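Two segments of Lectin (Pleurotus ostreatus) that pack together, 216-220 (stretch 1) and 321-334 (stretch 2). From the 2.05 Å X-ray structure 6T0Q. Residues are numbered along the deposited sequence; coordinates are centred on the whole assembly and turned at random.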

# COMPACT_ATOMS: atom_id res chain seq x y z
N ARG A 216 23.87 -8.22 -8.04
CA ARG A 216 23.35 -7.29 -7.05
C ARG A 216 21.86 -7.12 -7.28
O ARG A 216 21.40 -7.14 -8.42
CB ARG A 216 24.03 -5.92 -7.15
CG ARG A 216 25.56 -5.96 -7.11
CD ARG A 216 26.05 -6.46 -5.76
NE ARG A 216 27.50 -6.45 -5.65
CZ ARG A 216 28.27 -7.54 -5.66
NH1 ARG A 216 27.72 -8.74 -5.77
NH2 ARG A 216 29.58 -7.42 -5.54
N ALA A 217 21.10 -6.93 -6.20
CA ALA A 217 19.66 -6.76 -6.32
C ALA A 217 19.25 -5.34 -5.97
O ALA A 217 19.90 -4.66 -5.18
CB ALA A 217 18.90 -7.75 -5.43
N PHE A 218 18.14 -4.90 -6.59
CA PHE A 218 17.61 -3.55 -6.45
C PHE A 218 16.09 -3.64 -6.39
O PHE A 218 15.48 -4.43 -7.11
CB PHE A 218 18.03 -2.66 -7.63
CG PHE A 218 19.53 -2.61 -7.83
CD1 PHE A 218 20.17 -3.56 -8.60
CD2 PHE A 218 20.28 -1.63 -7.21
CE1 PHE A 218 21.55 -3.53 -8.77
CE2 PHE A 218 21.66 -1.59 -7.37
CZ PHE A 218 22.30 -2.54 -8.16
N ARG A 219 15.48 -2.81 -5.54
CA ARG A 219 14.04 -2.84 -5.32
C ARG A 219 13.47 -1.44 -5.25
O ARG A 219 14.07 -0.54 -4.65
CB ARG A 219 13.68 -3.58 -4.01
CG ARG A 219 13.88 -5.08 -4.04
CD ARG A 219 13.68 -5.68 -2.65
NE ARG A 219 12.35 -5.39 -2.10
CZ ARG A 219 11.27 -6.15 -2.31
NH1 ARG A 219 11.36 -7.25 -3.06
NH2 ARG A 219 10.11 -5.81 -1.77
N LYS A 220 12.29 -1.26 -5.84
CA LYS A 220 11.53 -0.02 -5.73
C LYS A 220 10.05 -0.36 -5.66
O LYS A 220 9.54 -1.10 -6.50
CB LYS A 220 11.81 0.92 -6.91
CG LYS A 220 10.98 2.20 -6.92
CD LYS A 220 11.44 3.19 -5.86
CE LYS A 220 10.59 4.46 -5.93
NZ LYS A 220 10.96 5.43 -4.88
N GLN A 321 12.85 -10.88 -4.89
CA GLN A 321 11.89 -10.25 -5.79
C GLN A 321 10.43 -10.22 -5.30
O GLN A 321 9.64 -9.48 -5.91
CB GLN A 321 11.96 -10.93 -7.17
CG GLN A 321 11.35 -12.33 -7.30
CD GLN A 321 12.31 -13.45 -6.91
OE1 GLN A 321 12.94 -13.42 -5.85
NE2 GLN A 321 12.43 -14.45 -7.78
N PRO A 322 10.01 -10.99 -4.30
CA PRO A 322 8.64 -10.86 -3.79
C PRO A 322 8.35 -9.47 -3.25
O PRO A 322 9.24 -8.79 -2.71
CB PRO A 322 8.58 -11.92 -2.68
CG PRO A 322 9.25 -13.05 -3.30
CD PRO A 322 10.40 -12.41 -4.14
N PRO A 323 7.08 -9.05 -3.30
CA PRO A 323 6.75 -7.65 -2.98
C PRO A 323 6.88 -7.28 -1.51
O PRO A 323 7.28 -6.14 -1.22
CB PRO A 323 5.30 -7.52 -3.45
CG PRO A 323 4.78 -8.94 -3.54
CD PRO A 323 5.96 -9.76 -3.94
N LEU A 324 6.56 -8.17 -0.57
CA LEU A 324 6.45 -7.79 0.83
C LEU A 324 7.61 -8.28 1.70
O LEU A 324 7.43 -8.55 2.89
CB LEU A 324 5.14 -8.27 1.43
CG LEU A 324 3.84 -7.66 0.91
CD1 LEU A 324 2.69 -8.06 1.82
CD2 LEU A 324 3.94 -6.15 0.82
N ILE A 325 8.82 -8.37 1.15
CA ILE A 325 9.91 -8.89 1.96
C ILE A 325 10.34 -7.86 2.99
O ILE A 325 10.07 -6.66 2.88
CB ILE A 325 11.11 -9.34 1.10
CG1 ILE A 325 11.84 -8.12 0.54
CG2 ILE A 325 10.67 -10.25 -0.03
CD1 ILE A 325 13.18 -8.48 -0.07
N ASP A 326 11.04 -8.35 4.01
CA ASP A 326 11.71 -7.50 4.98
C ASP A 326 12.95 -6.91 4.33
O ASP A 326 13.87 -7.65 3.94
CB ASP A 326 12.07 -8.33 6.22
CG ASP A 326 12.71 -7.51 7.33
OD1 ASP A 326 12.89 -6.28 7.18
OD2 ASP A 326 13.03 -8.12 8.37
N GLU A 327 12.98 -5.59 4.21
CA GLU A 327 14.10 -4.91 3.57
C GLU A 327 15.17 -4.47 4.56
O GLU A 327 16.03 -3.66 4.22
CB GLU A 327 13.59 -3.72 2.75
CG GLU A 327 12.84 -4.18 1.51
CD GLU A 327 12.15 -3.05 0.76
OE1 GLU A 327 12.03 -1.94 1.32
OE2 GLU A 327 11.72 -3.30 -0.39
N PHE A 328 15.15 -5.03 5.77
CA PHE A 328 16.23 -4.76 6.71
C PHE A 328 17.56 -5.21 6.10
O PHE A 328 17.65 -6.28 5.49
CB PHE A 328 15.99 -5.48 8.04
CG PHE A 328 17.02 -5.17 9.09
CD1 PHE A 328 18.19 -5.90 9.18
CD2 PHE A 328 16.81 -4.13 10.00
CE1 PHE A 328 19.15 -5.61 10.14
CE2 PHE A 328 17.76 -3.83 10.96
CZ PHE A 328 18.93 -4.57 11.04
N GLY A 329 18.59 -4.39 6.28
CA GLY A 329 19.89 -4.71 5.72
C GLY A 329 20.10 -4.31 4.27
O GLY A 329 21.23 -4.41 3.78
N TRP A 330 19.05 -3.89 3.56
CA TRP A 330 19.23 -3.30 2.24
C TRP A 330 19.65 -1.84 2.39
O TRP A 330 19.15 -1.12 3.25
CB TRP A 330 17.94 -3.39 1.42
CG TRP A 330 17.51 -4.79 1.03
CD1 TRP A 330 17.19 -5.83 1.88
CD2 TRP A 330 17.32 -5.30 -0.30
NE1 TRP A 330 16.83 -6.94 1.15
CE2 TRP A 330 16.90 -6.64 -0.19
CE3 TRP A 330 17.48 -4.74 -1.58
CZ2 TRP A 330 16.64 -7.44 -1.30
CZ3 TRP A 330 17.22 -5.53 -2.69
CH2 TRP A 330 16.80 -6.87 -2.54
N GLU A 331 20.58 -1.41 1.54
CA GLU A 331 21.07 -0.04 1.57
C GLU A 331 20.38 0.80 0.49
O GLU A 331 19.79 0.29 -0.45
CB GLU A 331 22.59 -0.01 1.35
CG GLU A 331 23.03 -0.59 -0.00
CD GLU A 331 24.53 -0.50 -0.26
OE1 GLU A 331 25.20 0.35 0.36
OE2 GLU A 331 25.04 -1.27 -1.10
N SER A 332 20.48 2.12 0.65
CA SER A 332 20.16 3.03 -0.44
C SER A 332 21.07 2.75 -1.63
O SER A 332 22.29 2.64 -1.46
CB SER A 332 20.31 4.48 0.01
OG SER A 332 19.32 4.82 0.95
N ALA A 333 20.49 2.64 -2.82
CA ALA A 333 21.30 2.48 -4.02
C ALA A 333 22.22 3.69 -4.19
O ALA A 333 21.87 4.82 -3.83
CB ALA A 333 20.41 2.32 -5.26
N LYS A 334 23.40 3.45 -4.76
CA LYS A 334 24.37 4.51 -5.02
C LYS A 334 24.20 5.00 -6.45
O LYS A 334 24.17 4.20 -7.39
CB LYS A 334 25.80 4.00 -4.82
CG LYS A 334 26.88 5.03 -5.13
CD LYS A 334 28.27 4.46 -4.90
CE LYS A 334 29.36 5.48 -5.27
NZ LYS A 334 30.72 4.98 -4.96

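Read from one end of stretch 2 to the other, this contact is organised around a single side chain of the facing strand, R219. Its CA-to-CB bond points toward stretch 2, and the loop there supplies acceptors for its guanidinium, a cover for one guanidinium face and an aromatic ring for its aliphatic part.

Q321 opens the walk with little more than backbone proximity, its own side chain setting off away from the strand. The CA-to-CB bonds of the two prolines that follow also point away; it is their carbonyls that meet the strand. P322 O accepts a hydrogen bond from R219 NH1 at 2.6 Å, with a second, weak one from R219 NH2 at 3.2 Å; P323 O takes another from R219 NH2 at 2.9 Å. Proline has no backbone N-H to donate, but its carbonyl remains a good acceptor, and both of these lie near the plane of the guanidinium, where its N-H groups point.

P322 also begins a type I turn that closes at I325. There the chain turns a side chain toward the strand, and I325 CG1 sits 3.5 Å from R219 CZ, over one face of the guanidinium. The rule is a familiar one: polar partners around the edge, where the hydrogens are, and hydrocarbon against the flat face, which has little to offer a hydrogen bond.

D326 turns away and instead accepts a local hydrogen bond, F328 N to D326 OD1 at 2.9 Å. E327 then supplies the charge. Its OE2 forms a salt bridge with R219 NE at 2.8 Å, the N-H...O angle of 167° being close to straight, and takes a weak hydrogen bond from R219 NH2 at 3.3 Å. All three guanidinium nitrogens thus donate to this one loop.

E327 starts a type II turn, closed by W330 N bonding to E327 O at 3.1 Å. G329, with phi at 84°, suits a position where a CB would jam against the preceding carbonyl oxygen.

The turn delivers W330 toward the strand. R219 CD lies over a face of its ring, 3.3 Å from W330 CH2 and 3.6 Å from the six-membered ring centroid, a CH-pi contact; the charged end, with R219 CZ 5.8 Å from that centroid, can add at most a weak attraction. A217 CB packs 3.7 Å from the same W330 CH2.

Beyond W330 the contact thins. E331 and S332 make none, and A333 ends it with its CB 4.4 Å from F218 CD2, at the edge of the phenyl ring.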